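Local coordinates for glyoxalase family protein (Bacillus cereus, PDB 1ZSW) that binds a zinc ion and is of unknown function, though its glyoxalase-type fold suggests a metal-dependent enzyme of the vicinal oxygen chelate superfamily, at residues V37-N42 with P239-I244; N50-R55 with H116-R121; V57-N62 with E313-P318; I102-L107 with R150-V155. All blocks are in the same frame, centred on the assembly; numbering follows the deposited sequence.

Contact 1: V37-N42 with P239-I244; sequences VTKNAN and PGRGSI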
loop_
_atom_site.group_PDB
_atom_site.type_symbol
_atom_site.label_atom_id
_atom_site.label_comp_id
_atom_site.label_asym_id
_atom_site.label_seq_id
_atom_site.Cartn_x
_atom_site.Cartn_y
_atom_site.Cartn_z
ATOM N N VAL A 37 0.534 -6.129 -9.350
ATOM C CA VAL A 37 1.128 -6.836 -10.476
ATOM C C VAL A 37 1.072 -5.949 -11.712
ATOM O O VAL A 37 0.016 -5.379 -12.012
ATOM C CB VAL A 37 0.340 -8.116 -10.719
ATOM C CG1 VAL A 37 0.800 -8.840 -12.022
ATOM C CG2 VAL A 37 0.488 -9.072 -9.518
ATOM N N THR A 38 2.221 -5.839 -12.398
ATOM C CA THR A 38 2.347 -5.139 -13.698
ATOM C C THR A 38 2.826 -6.121 -14.756
ATOM O O THR A 38 3.544 -7.069 -14.461
ATOM C CB THR A 38 3.295 -3.907 -13.640
ATOM O OG1 THR A 38 3.251 -3.199 -14.888
ATOM C CG2 THR A 38 4.734 -4.296 -13.374
ATOM N N LYS A 39 2.410 -5.881 -16.007
ATOM C CA LYS A 39 2.887 -6.708 -17.110
ATOM C C LYS A 39 4.194 -6.173 -17.698
ATOM O O LYS A 39 4.939 -6.924 -18.369
ATOM C CB LYS A 39 1.810 -6.711 -18.212
ATOM C CG LYS A 39 2.013 -7.814 -19.223
ATOM C CD LYS A 39 0.890 -7.809 -20.254
ATOM C CE LYS A 39 1.186 -8.804 -21.382
ATOM N NZ LYS A 39 1.109 -10.246 -20.993
ATOM N N ASN A 40 4.485 -4.884 -17.484
ATOM C CA ASN A 40 5.571 -4.215 -18.215
ATOM C C ASN A 40 6.264 -3.190 -17.347
ATOM O O ASN A 40 5.714 -2.151 -17.088
ATOM C CB ASN A 40 5.015 -3.547 -19.471
ATOM C CG ASN A 40 6.114 -3.006 -20.392
ATOM O OD1 ASN A 40 6.741 -1.991 -20.117
ATOM N ND2 ASN A 40 6.349 -3.712 -21.488
ATOM N N ALA A 41 7.476 -3.503 -16.891
ATOM C CA ALA A 41 8.228 -2.616 -16.010
ATOM C C ALA A 41 8.572 -1.279 -16.645
ATOM O O ALA A 41 8.539 -0.271 -15.955
ATOM C CB ALA A 41 9.504 -3.308 -15.476
ATOM N N ASN A 42 8.917 -1.261 -17.933
ATOM C CA ASN A 42 9.222 0.020 -18.600
ATOM C C ASN A 42 8.056 1.007 -18.518
ATOM O O ASN A 42 8.246 2.166 -18.156
ATOM C CB ASN A 42 9.638 -0.186 -20.068
ATOM C CG ASN A 42 10.958 -0.949 -20.211
ATOM O OD1 ASN A 42 11.754 -1.008 -19.292
ATOM N ND2 ASN A 42 11.172 -1.547 -21.376
ATOM N N PRO A 239 -7.611 -11.836 -10.735
ATOM C CA PRO A 239 -6.543 -10.862 -10.854
ATOM C C PRO A 239 -5.540 -11.153 -11.959
ATOM O O PRO A 239 -5.136 -12.290 -12.145
ATOM C CB PRO A 239 -5.816 -10.992 -9.509
ATOM C CG PRO A 239 -6.108 -12.349 -9.035
ATOM C CD PRO A 239 -7.470 -12.711 -9.557
ATOM N N GLY A 240 -5.107 -10.085 -12.601
ATOM C CA GLY A 240 -3.995 -10.117 -13.568
ATOM C C GLY A 240 -3.199 -8.822 -13.491
ATOM O O GLY A 240 -2.945 -8.324 -12.401
ATOM N N ARG A 241 -2.831 -8.246 -14.638
ATOM C CA ARG A 241 -2.124 -6.979 -14.622
ATOM C C ARG A 241 -3.028 -5.928 -14.011
ATOM O O ARG A 241 -4.272 -5.951 -14.214
ATOM C CB ARG A 241 -1.657 -6.604 -16.048
ATOM C CG ARG A 241 -2.797 -6.153 -16.936
ATOM C CD ARG A 241 -2.387 -5.987 -18.407
ATOM N NE ARG A 241 -1.286 -5.046 -18.568
ATOM C CZ ARG A 241 -0.867 -4.541 -19.728
ATOM N NH1 ARG A 241 0.170 -3.701 -19.753
ATOM N NH2 ARG A 241 -1.488 -4.857 -20.855
ATOM N N GLY A 242 -2.458 -5.049 -13.191
ATOM C CA GLY A 242 -3.289 -3.985 -12.624
ATOM C C GLY A 242 -4.021 -4.445 -11.365
ATOM O O GLY A 242 -4.762 -3.650 -10.790
ATOM N N SER A 243 -3.765 -5.671 -10.921
ATOM C CA SER A 243 -4.384 -6.153 -9.700
ATOM C C SER A 243 -3.541 -5.762 -8.501
ATOM O O SER A 243 -2.333 -5.541 -8.614
ATOM C CB SER A 243 -4.564 -7.685 -9.711
ATOM O OG SER A 243 -3.318 -8.379 -9.799
ATOM N N ILE A 244 -4.218 -5.661 -7.355
ATOM C CA ILE A 244 -3.576 -5.422 -6.076
ATOM C C ILE A 244 -3.470 -6.753 -5.333
ATOM O O ILE A 244 -4.480 -7.414 -5.065
ATOM C CB ILE A 244 -4.347 -4.365 -5.244
ATOM C CG1 ILE A 244 -4.438 -3.028 -5.987
ATOM C CG2 ILE A 244 -3.638 -4.184 -3.899
ATOM C CD1 ILE A 244 -5.576 -2.085 -5.517
#
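R241 packs against K39 in a way that lets two like-charged residues share a surface: their carbon chains meet, and their charges are sent to different partners. Followed outward, R241 begins with CB 4.1 Å from CB of K39. Its CD comes about as near to K39 CD. A bend at the third torsion (chi3 -57°) then brings NE to 3.5 Å from K39 CB. CZ follows, 3.7 Å from K39 CD, a methylene that stands over the centre of one guanidinium face. At the tip, NH1 stays beside K39 CB and NH2 beside K39 CD. The lysine can lie over the plate because its CG is anti to the backbone N (chi1 -164°) and the chain runs straight to CE before NZ turns to the carbonyls of V92 and P90. R241 NE forms a salt bridge with E147, which also accepts from T38 OG1 and K39 N.

Two backbone bonds join the segments: V37 N donates to S243 O at 3.0 Å, and G242 N to V37 O at 2.8 Å. Within 239-244, S243 OG donates to G240 O at 2.6 Å, and S243 N uses the same oxygen. G240 to S243 form a type II beta turn, with G242 at positive phi in third position, leading into strand 244-251 beside antiparallel strand 31-38; these strands carry two of the three protein zinc ligands, H246 and H33, the third being E294.

Contact 2: N50-R55 with H116-R121; sequences NVLGLR and HYWKER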
loop_
_atom_site.group_PDB
_atom_site.type_symbol
_atom_site.label_atom_id
_atom_site.label_comp_id
_atom_site.label_asym_id
_atom_site.label_seq_id
_atom_site.Cartn_x
_atom_site.Cartn_y
_atom_site.Cartn_z
ATOM N N ASN A 50 7.803 9.000 -13.686
ATOM C CA ASN A 50 7.748 10.217 -14.518
ATOM C C ASN A 50 6.422 10.963 -14.453
ATOM O O ASN A 50 6.415 12.186 -14.347
ATOM C CB ASN A 50 8.173 9.911 -15.953
ATOM C CG ASN A 50 9.608 9.415 -16.016
ATOM O OD1 ASN A 50 9.891 8.359 -16.565
ATOM N ND2 ASN A 50 10.511 10.155 -15.375
ATOM N N VAL A 51 5.307 10.239 -14.469
ATOM C CA VAL A 51 3.998 10.921 -14.488
ATOM C C VAL A 51 3.585 11.279 -13.074
ATOM O O VAL A 51 3.271 12.425 -12.766
ATOM C CB VAL A 51 2.920 10.098 -15.221
ATOM C CG1 VAL A 51 1.554 10.827 -15.201
ATOM C CG2 VAL A 51 3.369 9.775 -16.674
ATOM N N LEU A 52 3.611 10.303 -12.167
ATOM C CA LEU A 52 3.197 10.569 -10.787
ATOM C C LEU A 52 4.261 11.241 -9.896
ATOM O O LEU A 52 3.976 11.732 -8.790
ATOM C CB LEU A 52 2.727 9.247 -10.140
ATOM C CG LEU A 52 1.435 8.646 -10.653
ATOM C CD1 LEU A 52 0.943 7.733 -9.496
ATOM C CD2 LEU A 52 0.409 9.730 -10.978
ATOM N N GLY A 53 5.503 11.241 -10.390
ATOM C CA GLY A 53 6.565 11.967 -9.714
ATOM C C GLY A 53 7.168 11.299 -8.492
ATOM O O GLY A 53 7.842 11.968 -7.717
ATOM N N LEU A 54 6.837 10.017 -8.257
ATOM C CA LEU A 54 7.316 9.305 -7.071
ATOM C C LEU A 54 8.771 8.918 -7.326
ATOM O O LEU A 54 9.190 8.826 -8.491
ATOM C CB LEU A 54 6.517 8.021 -6.809
ATOM C CG LEU A 54 5.020 8.275 -6.610
ATOM C CD1 LEU A 54 4.369 6.903 -6.496
ATOM C CD2 LEU A 54 4.738 9.034 -5.363
ATOM N N ARG A 55 9.507 8.698 -6.233
ATOM C CA ARG A 55 10.879 8.175 -6.385
ATOM C C ARG A 55 10.873 6.671 -6.554
ATOM O O ARG A 55 10.158 5.994 -5.824
ATOM C CB ARG A 55 11.697 8.478 -5.142
ATOM C CG ARG A 55 13.213 8.092 -5.332
ATOM C CD ARG A 55 14.009 8.547 -4.127
ATOM N NE ARG A 55 15.429 8.453 -4.513
ATOM C CZ ARG A 55 16.459 8.737 -3.730
ATOM N NH1 ARG A 55 16.280 9.150 -2.489
ATOM N NH2 ARG A 55 17.683 8.628 -4.234
ATOM N N HIS A 116 -6.083 20.483 -8.817
ATOM C CA HIS A 116 -6.125 21.192 -10.094
ATOM C C HIS A 116 -4.840 21.003 -10.874
ATOM O O HIS A 116 -4.879 20.772 -12.086
ATOM C CB HIS A 116 -6.456 22.676 -9.876
ATOM C CG HIS A 116 -7.859 22.897 -9.400
ATOM N ND1 HIS A 116 -8.946 22.844 -10.245
ATOM C CD2 HIS A 116 -8.356 23.134 -8.164
ATOM C CE1 HIS A 116 -10.051 23.044 -9.552
ATOM N NE2 HIS A 116 -9.722 23.228 -8.287
ATOM N N TYR A 117 -3.706 21.045 -10.160
ATOM C CA TYR A 117 -2.424 20.714 -10.756
ATOM C C TYR A 117 -2.447 19.320 -11.400
ATOM O O TYR A 117 -2.045 19.113 -12.553
ATOM C CB TYR A 117 -1.299 20.807 -9.699
ATOM C CG TYR A 117 -0.017 20.232 -10.226
ATOM C CD1 TYR A 117 0.265 18.864 -10.097
ATOM C CD2 TYR A 117 0.910 21.035 -10.894
ATOM C CE1 TYR A 117 1.423 18.318 -10.617
ATOM C CE2 TYR A 117 2.074 20.504 -11.411
ATOM C CZ TYR A 117 2.342 19.146 -11.261
ATOM O OH TYR A 117 3.475 18.623 -11.810
ATOM N N TRP A 118 -2.936 18.338 -10.637
ATOM C CA TRP A 118 -3.039 16.970 -11.123
ATOM C C TRP A 118 -3.982 16.733 -12.283
ATOM O O TRP A 118 -3.668 15.990 -13.216
ATOM C CB TRP A 118 -3.326 16.032 -9.933
ATOM C CG TRP A 118 -2.015 15.811 -9.147
ATOM C CD1 TRP A 118 -1.704 16.274 -7.918
ATOM C CD2 TRP A 118 -0.909 15.049 -9.601
ATOM N NE1 TRP A 118 -0.396 15.885 -7.586
ATOM C CE2 TRP A 118 0.087 15.120 -8.603
ATOM C CE3 TRP A 118 -0.642 14.347 -10.787
ATOM C CZ2 TRP A 118 1.342 14.476 -8.744
ATOM C CZ3 TRP A 118 0.600 13.685 -10.927
ATOM C CH2 TRP A 118 1.578 13.799 -9.909
ATOM N N LYS A 119 -5.139 17.399 -12.254
ATOM C CA LYS A 119 -6.058 17.329 -13.380
ATOM C C LYS A 119 -5.361 17.782 -14.662
ATOM O O LYS A 119 -5.436 17.089 -15.675
ATOM C CB LYS A 119 -7.327 18.165 -13.114
ATOM C CG LYS A 119 -8.411 17.927 -14.166
ATOM C CD LYS A 119 -9.795 17.941 -13.558
ATOM C CE LYS A 119 -10.774 17.162 -14.442
ATOM N NZ LYS A 119 -10.857 17.734 -15.820
ATOM N N GLU A 120 -4.674 18.927 -14.634
ATOM C CA GLU A 120 -3.959 19.365 -15.849
ATOM C C GLU A 120 -2.869 18.381 -16.268
ATOM O O GLU A 120 -2.731 18.057 -17.453
ATOM C CB GLU A 120 -3.413 20.794 -15.724
ATOM C CG GLU A 120 -2.403 21.203 -16.824
ATOM C CD GLU A 120 -2.954 21.137 -18.250
ATOM O OE1 GLU A 120 -4.144 21.468 -18.471
ATOM O OE2 GLU A 120 -2.175 20.766 -19.158
ATOM N N ARG A 121 -2.115 17.874 -15.293
ATOM C CA ARG A 121 -1.057 16.916 -15.596
ATOM C C ARG A 121 -1.585 15.622 -16.231
ATOM O O ARG A 121 -0.990 15.079 -17.152
ATOM C CB ARG A 121 -0.267 16.597 -14.315
ATOM C CG ARG A 121 1.012 15.788 -14.583
ATOM C CD ARG A 121 1.963 15.865 -13.379
ATOM N NE ARG A 121 3.190 15.107 -13.672
ATOM C CZ ARG A 121 4.246 15.610 -14.300
ATOM N NH1 ARG A 121 5.310 14.846 -14.526
ATOM N NH2 ARG A 121 4.228 16.882 -14.723
#
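The indole of W118 and the guanidinium of R121 are both met at their edges by backbone carbonyls of 50-55, whereas one indole face belongs to Y117, whose CE1 stands 4.0 Å above the plane over the ring centre. At the rim of the six-membered ring, CH2 of W118 lies 3.4 Å from L52 O, and CZ3 lies 3.5 Å from V51 O, both oxygens near the ring plane. The pyrrole end points to another part of the chain, NE1 donating to the carbonyl of H176.

R121 works alongside. Its NE gives an almost straight bond (177°) to a lone pair of V51 O at 2.8 Å, and NH1 donates to N50 O at 2.9 Å along a more bent path (141°). Both oxygens lie in the guanidinium plane, so the pair of bonds fixes its rotation. An arginine of helix 112-124 thus donates to two carbonyls near the C-terminal end of helix 41-51, just before G53 leaves helical angles with positive phi. The positive charge there would probably interact favourably with the helix dipole.

With CG anti to the backbone N (chi1 -170°) and the chain extended as far as NE, the arginine spans the gap between the two backbones. Next to these bonds, L52 CD2 touches W118 CZ3 at 4.0 Å, the two side chains crossing at about a right angle, and L52 also packs on F143 of strand 138-144.

Contact 3: V57-N62 with E313-P318; sequences VKMTVN and EKLDLP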
loop_
_atom_site.group_PDB
_atom_site.type_symbol
_atom_site.label_atom_id
_atom_site.label_comp_id
_atom_site.label_asym_id
_atom_site.label_seq_id
_atom_site.Cartn_x
_atom_site.Cartn_y
_atom_site.Cartn_z
ATOM N N VAL A 57 12.394 3.869 -5.314
ATOM C CA VAL A 57 13.238 3.735 -4.118
ATOM C C VAL A 57 13.973 2.407 -4.095
ATOM O O VAL A 57 14.934 2.261 -3.349
ATOM C CB VAL A 57 12.472 3.991 -2.791
ATOM C CG1 VAL A 57 12.010 5.447 -2.736
ATOM C CG2 VAL A 57 11.229 3.076 -2.650
ATOM N N LYS A 58 13.505 1.429 -4.868
ATOM C CA LYS A 58 14.181 0.134 -4.921
ATOM C C LYS A 58 13.845 -0.611 -6.186
ATOM O O LYS A 58 12.673 -0.721 -6.592
ATOM C CB LYS A 58 13.864 -0.738 -3.692
ATOM C CG LYS A 58 15.002 -1.733 -3.338
ATOM C CD LYS A 58 15.694 -1.236 -2.044
ATOM C CE LYS A 58 17.156 -1.618 -1.937
ATOM N NZ LYS A 58 17.893 -0.594 -1.118
ATOM N N MET A 59 14.885 -1.089 -6.843
ATOM C CA MET A 59 14.755 -1.907 -8.021
ATOM C C MET A 59 15.374 -3.221 -7.610
ATOM O O MET A 59 16.600 -3.305 -7.450
ATOM C CB MET A 59 15.519 -1.293 -9.192
ATOM C CG MET A 59 15.553 -2.143 -10.425
ATOM S SD MET A 59 16.107 -1.208 -11.877
ATOM C CE MET A 59 17.740 -0.680 -11.356
ATOM N N THR A 60 14.535 -4.230 -7.425
ATOM C CA THR A 60 15.036 -5.556 -6.946
ATOM C C THR A 60 14.267 -6.675 -7.629
ATOM O O THR A 60 13.708 -6.470 -8.730
ATOM C CB THR A 60 15.052 -5.597 -5.389
ATOM O OG1 THR A 60 15.730 -6.780 -4.906
ATOM C CG2 THR A 60 13.646 -5.543 -4.820
ATOM N N VAL A 61 14.297 -7.871 -7.025
ATOM C CA VAL A 61 13.573 -9.045 -7.532
ATOM C C VAL A 61 12.704 -9.613 -6.427
ATOM O O VAL A 61 12.925 -9.328 -5.240
ATOM C CB VAL A 61 14.520 -10.134 -8.106
ATOM C CG1 VAL A 61 15.291 -9.611 -9.345
ATOM C CG2 VAL A 61 15.468 -10.715 -7.031
ATOM N N ASN A 62 11.672 -10.348 -6.829
ATOM C CA ASN A 62 10.777 -11.049 -5.907
ATOM C C ASN A 62 11.639 -12.031 -5.138
ATOM O O ASN A 62 12.302 -12.870 -5.746
ATOM C CB ASN A 62 9.697 -11.761 -6.717
ATOM C CG ASN A 62 8.674 -12.519 -5.851
ATOM O OD1 ASN A 62 8.880 -12.751 -4.667
ATOM N ND2 ASN A 62 7.556 -12.910 -6.469
ATOM N N GLU A 313 18.742 3.198 -7.941
ATOM C CA GLU A 313 19.486 3.406 -9.172
ATOM C C GLU A 313 20.049 2.138 -9.807
ATOM O O GLU A 313 20.147 2.049 -11.037
ATOM C CB GLU A 313 20.612 4.410 -8.927
ATOM C CG GLU A 313 20.106 5.794 -8.557
ATOM C CD GLU A 313 21.220 6.804 -8.414
ATOM O OE1 GLU A 313 22.392 6.447 -8.693
ATOM O OE2 GLU A 313 20.915 7.947 -8.014
ATOM N N LYS A 314 20.430 1.168 -8.983
ATOM C CA LYS A 314 20.894 -0.103 -9.520
ATOM C C LYS A 314 20.108 -1.263 -8.947
ATOM O O LYS A 314 19.230 -1.068 -8.102
ATOM C CB LYS A 314 22.404 -0.289 -9.327
ATOM C CG LYS A 314 22.904 -0.204 -7.902
ATOM C CD LYS A 314 24.397 0.152 -7.896
ATOM C CE LYS A 314 25.131 -0.417 -6.672
ATOM N NZ LYS A 314 24.546 0.018 -5.352
ATOM N N LEU A 315 20.416 -2.465 -9.427
ATOM C CA LEU A 315 19.700 -3.665 -9.017
ATOM C C LEU A 315 20.183 -4.122 -7.669
ATOM O O LEU A 315 21.317 -4.605 -7.551
ATOM C CB LEU A 315 19.883 -4.780 -10.034
ATOM C CG LEU A 315 19.144 -6.089 -9.740
ATOM C CD1 LEU A 315 17.626 -5.891 -9.860
ATOM C CD2 LEU A 315 19.611 -7.170 -10.693
ATOM N N ASP A 316 19.335 -3.941 -6.659
ATOM C CA ASP A 316 19.665 -4.303 -5.291
ATOM C C ASP A 316 19.145 -5.682 -4.971
ATOM O O ASP A 316 18.062 -6.071 -5.412
ATOM C CB ASP A 316 19.091 -3.289 -4.305
ATOM C CG ASP A 316 19.785 -1.927 -4.402
ATOM O OD1 ASP A 316 20.975 -1.870 -4.812
ATOM O OD2 ASP A 316 19.139 -0.908 -4.065
ATOM N N LEU A 317 19.931 -6.429 -4.205
ATOM C CA LEU A 317 19.559 -7.784 -3.831
ATOM C C LEU A 317 19.732 -7.960 -2.341
ATOM O O LEU A 317 20.617 -7.341 -1.738
ATOM C CB LEU A 317 20.404 -8.814 -4.576
ATOM C CG LEU A 317 20.276 -8.836 -6.095
ATOM C CD1 LEU A 317 21.369 -9.687 -6.695
ATOM C CD2 LEU A 317 18.865 -9.290 -6.533
ATOM N N PRO A 318 18.877 -8.799 -1.740
ATOM C CA PRO A 318 19.044 -9.174 -0.344
ATOM C C PRO A 318 20.332 -10.014 -0.290
ATOM O O PRO A 318 20.668 -10.647 -1.289
ATOM C CB PRO A 318 17.796 -10.026 -0.059
ATOM C CG PRO A 318 17.361 -10.546 -1.413
ATOM C CD PRO A 318 17.718 -9.461 -2.382
HETATM O O HOH W 1 19.299 1.432 -3.252
HETATM O O HOH W 2 17.568 -0.274 -6.000
#
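L317 CD2 and V61 CG2 meet at 3.7 Å, one part of an apolar centre that L315 continues. L315 CD1 lies 3.9 Å from T60 CA and also touches M59 CG and V61 CG1 more loosely. M59 extends past it and then turns at its last torsion (chi3 60°), which lays CE against the backbone of K314, 3.4 Å from the carbonyl carbon.

Outward from these side chains the backbones take over. D316 N donates to M59 O at 2.9 Å, nearly along the C=O axis, and T60 OG1 donates to D316 O at a modelled 2.5 Å, so short that the exact length is doubtful. The polar edge is built round the carboxylate of D316, whose OD2 forms a salt bridge with K58 NZ at 3.2 Å. One water links the same two atoms; a second accepts from M59 N at 2.9 Å and lies within bonding distance of D316 OD2 and K314 O. K58 NZ has a further acidic partner in D305.

Strand 55-62 is an outermost strand of the eight-stranded sheet, with strand 69-74 beside it. Segment 313-318, a loop before helix 325-330, passes this edge strand at about 51°, and that helix packs on V61 through I328, on L315 through E329 and on L317 through R325.

Contact 4: I102-L107 with R150-V155; sequences ITRIGL and RLVLLV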
loop_
_atom_site.group_PDB
_atom_site.type_symbol
_atom_site.label_atom_id
_atom_site.label_comp_id
_atom_site.label_asym_id
_atom_site.label_seq_id
_atom_site.Cartn_x
_atom_site.Cartn_y
_atom_site.Cartn_z
ATOM N N ILE A 102 -8.843 -6.198 -3.113
ATOM C CA ILE A 102 -8.448 -4.800 -2.814
ATOM C C ILE A 102 -8.603 -4.063 -4.131
ATOM O O ILE A 102 -8.057 -4.488 -5.157
ATOM C CB ILE A 102 -6.972 -4.774 -2.306
ATOM C CG1 ILE A 102 -6.828 -5.753 -1.145
ATOM C CG2 ILE A 102 -6.583 -3.319 -1.942
ATOM C CD1 ILE A 102 -5.331 -6.071 -0.878
ATOM N N THR A 103 -9.352 -2.952 -4.129
ATOM C CA THR A 103 -9.797 -2.376 -5.404
ATOM C C THR A 103 -9.398 -0.921 -5.700
ATOM O O THR A 103 -9.572 -0.490 -6.825
ATOM C CB THR A 103 -11.353 -2.524 -5.591
ATOM O OG1 THR A 103 -11.991 -2.020 -4.418
ATOM C CG2 THR A 103 -11.713 -4.005 -5.851
ATOM N N ARG A 104 -8.893 -0.157 -4.729
ATOM C CA ARG A 104 -8.521 1.255 -5.014
ATOM C C ARG A 104 -7.457 1.722 -4.056
ATOM O O ARG A 104 -7.537 1.426 -2.838
ATOM C CB ARG A 104 -9.752 2.173 -4.911
ATOM C CG ARG A 104 -9.580 3.498 -5.636
ATOM C CD ARG A 104 -10.723 4.484 -5.402
ATOM N NE ARG A 104 -12.080 3.907 -5.471
ATOM C CZ ARG A 104 -12.850 3.909 -6.562
ATOM N NH1 ARG A 104 -12.410 4.421 -7.707
ATOM N NH2 ARG A 104 -14.067 3.371 -6.503
ATOM N N ILE A 105 -6.474 2.466 -4.589
ATOM C CA ILE A 105 -5.422 3.050 -3.778
ATOM C C ILE A 105 -5.623 4.551 -3.662
ATOM O O ILE A 105 -5.548 5.253 -4.661
ATOM C CB ILE A 105 -4.045 2.826 -4.408
ATOM C CG1 ILE A 105 -3.857 1.359 -4.767
ATOM C CG2 ILE A 105 -2.939 3.297 -3.432
ATOM C CD1 ILE A 105 -2.544 1.131 -5.576
ATOM N N GLY A 106 -5.858 5.024 -2.443
ATOM C CA GLY A 106 -5.946 6.459 -2.162
ATOM C C GLY A 106 -4.561 7.048 -1.917
ATOM O O GLY A 106 -3.759 6.464 -1.186
ATOM N N LEU A 107 -4.285 8.209 -2.500
ATOM C CA LEU A 107 -2.958 8.862 -2.354
ATOM C C LEU A 107 -3.214 10.305 -1.916
ATOM O O LEU A 107 -3.992 11.017 -2.576
ATOM C CB LEU A 107 -2.212 8.845 -3.685
ATOM C CG LEU A 107 -1.865 7.467 -4.258
ATOM C CD1 LEU A 107 -1.277 7.585 -5.657
ATOM C CD2 LEU A 107 -0.899 6.800 -3.295
ATOM N N ARG A 150 -6.959 1.169 -10.238
ATOM C CA ARG A 150 -7.725 2.330 -9.840
ATOM C C ARG A 150 -7.082 3.013 -8.666
ATOM O O ARG A 150 -6.784 2.347 -7.645
ATOM C CB ARG A 150 -9.188 1.941 -9.518
ATOM C CG ARG A 150 -9.935 1.423 -10.775
ATOM C CD ARG A 150 -11.199 0.667 -10.361
ATOM N NE ARG A 150 -10.890 -0.731 -10.019
ATOM C CZ ARG A 150 -11.803 -1.608 -9.600
ATOM N NH1 ARG A 150 -13.077 -1.236 -9.458
ATOM N NH2 ARG A 150 -11.447 -2.852 -9.335
ATOM N N LEU A 151 -6.837 4.325 -8.834
ATOM C CA LEU A 151 -6.303 5.195 -7.794
ATOM C C LEU A 151 -7.133 6.451 -7.572
ATOM O O LEU A 151 -7.998 6.780 -8.392
ATOM C CB LEU A 151 -4.829 5.594 -8.123
ATOM C CG LEU A 151 -3.879 4.427 -8.405
ATOM C CD1 LEU A 151 -3.682 4.240 -9.896
ATOM C CD2 LEU A 151 -2.500 4.678 -7.728
ATOM N N VAL A 152 -6.955 7.097 -6.443
ATOM C CA VAL A 152 -7.688 8.331 -6.185
ATOM C C VAL A 152 -6.819 9.296 -5.395
ATOM O O VAL A 152 -6.242 8.928 -4.357
ATOM C CB VAL A 152 -9.065 8.058 -5.501
ATOM C CG1 VAL A 152 -8.911 7.395 -4.121
ATOM C CG2 VAL A 152 -9.862 9.383 -5.324
ATOM N N LEU A 153 -6.692 10.525 -5.907
ATOM C CA LEU A 153 -6.015 11.556 -5.162
ATOM C C LEU A 153 -6.958 12.186 -4.139
ATOM O O LEU A 153 -8.142 12.453 -4.456
ATOM C CB LEU A 153 -5.455 12.623 -6.100
ATOM C CG LEU A 153 -4.525 12.193 -7.201
ATOM C CD1 LEU A 153 -4.147 13.404 -8.029
ATOM C CD2 LEU A 153 -3.234 11.558 -6.614
ATOM N N LEU A 154 -6.466 12.394 -2.938
ATOM C CA LEU A 154 -7.310 12.814 -1.809
ATOM C C LEU A 154 -6.670 13.998 -1.092
ATOM O O LEU A 154 -5.475 13.988 -0.778
ATOM C CB LEU A 154 -7.450 11.677 -0.810
ATOM C CG LEU A 154 -7.998 10.326 -1.274
ATOM C CD1 LEU A 154 -7.713 9.252 -0.165
ATOM C CD2 LEU A 154 -9.500 10.452 -1.642
ATOM N N VAL A 155 -7.444 15.028 -0.812
ATOM C CA VAL A 155 -6.873 16.192 -0.164
ATOM C C VAL A 155 -6.623 15.992 1.293
ATOM O O VAL A 155 -7.528 15.643 2.050
ATOM C CB VAL A 155 -7.691 17.487 -0.426
ATOM C CG1 VAL A 155 -7.140 18.613 0.421
ATOM C CG2 VAL A 155 -7.630 17.812 -1.896
HETATM O O HOH W 3 -8.231 -1.293 -9.085
HETATM O O HOH W 4 -10.172 5.364 -9.493
#
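Strands I102-L107 and R150-V155 form the parallel pairing found within the βαβββ modules of the glyoxalase fold, with I105, G106 and L107 alongside L151, V152 and L153. Bonds alternate across the pair: I105 N donates to R150 O, V152 N to I105 O at 2.9 Å, L107 N to V152 O at 2.8 Å, and L154 N to L107 O. The strand directions differ by 27°.

I105, L107, L151 and L153 share one face of the sheet. There L151 CD2 sits 3.8 Å from L107 CD1 and also touches I105 CB, while L153 CD2 packs on L107 CB. Towards the other face, V152 CG1 and L154 CD1 both meet the CA of G106, and R104 CD lies 3.7 Å from V152 CG1.

Before this regular pairing, T103 and R104 form a classic beta bulge opposite E185 of strand 180-188, which pairs antiparallel with strand 101-109; T103 OG1 and R104 NE both reach its carboxylate. R150 bends at chi3 (-84°) and turns one guanidinium face to T103 O, which stands 3.3 Å above the plane, displaced toward the rim. So placed, T103 O and R150 NE are not hydrogen-bonded to each other; a water joins them, donating to T103 O at 2.7 Å and accepting from R150 NE at 2.9 Å and from R150 N.

In the fold
From the N terminus, strand 31-38 opens contact 1, whose partner comes only at 239-244, so its loop encloses both segments of contacts 2 and 4. Helix 41-51 then opens contact 2, and strand 55-62 opens contact 3, which waits until 313-318 and therefore crosses contacts 1 and 2. Contact 4 starts at 102-107, crosses contact 2, closed by helix 112-124, and ends at 150-155, nested inside contact 3 as well. Contacts 1 and 3 both reach the eight-stranded sheet; contact 4 belongs to a second mixed sheet. I244 CD1 packs on I102-I105, joining contacts 1 and 4, and W118 against L153 joins contacts 2 and 4. Contacts 3 and 4 lie on opposite sides of the chain's centre.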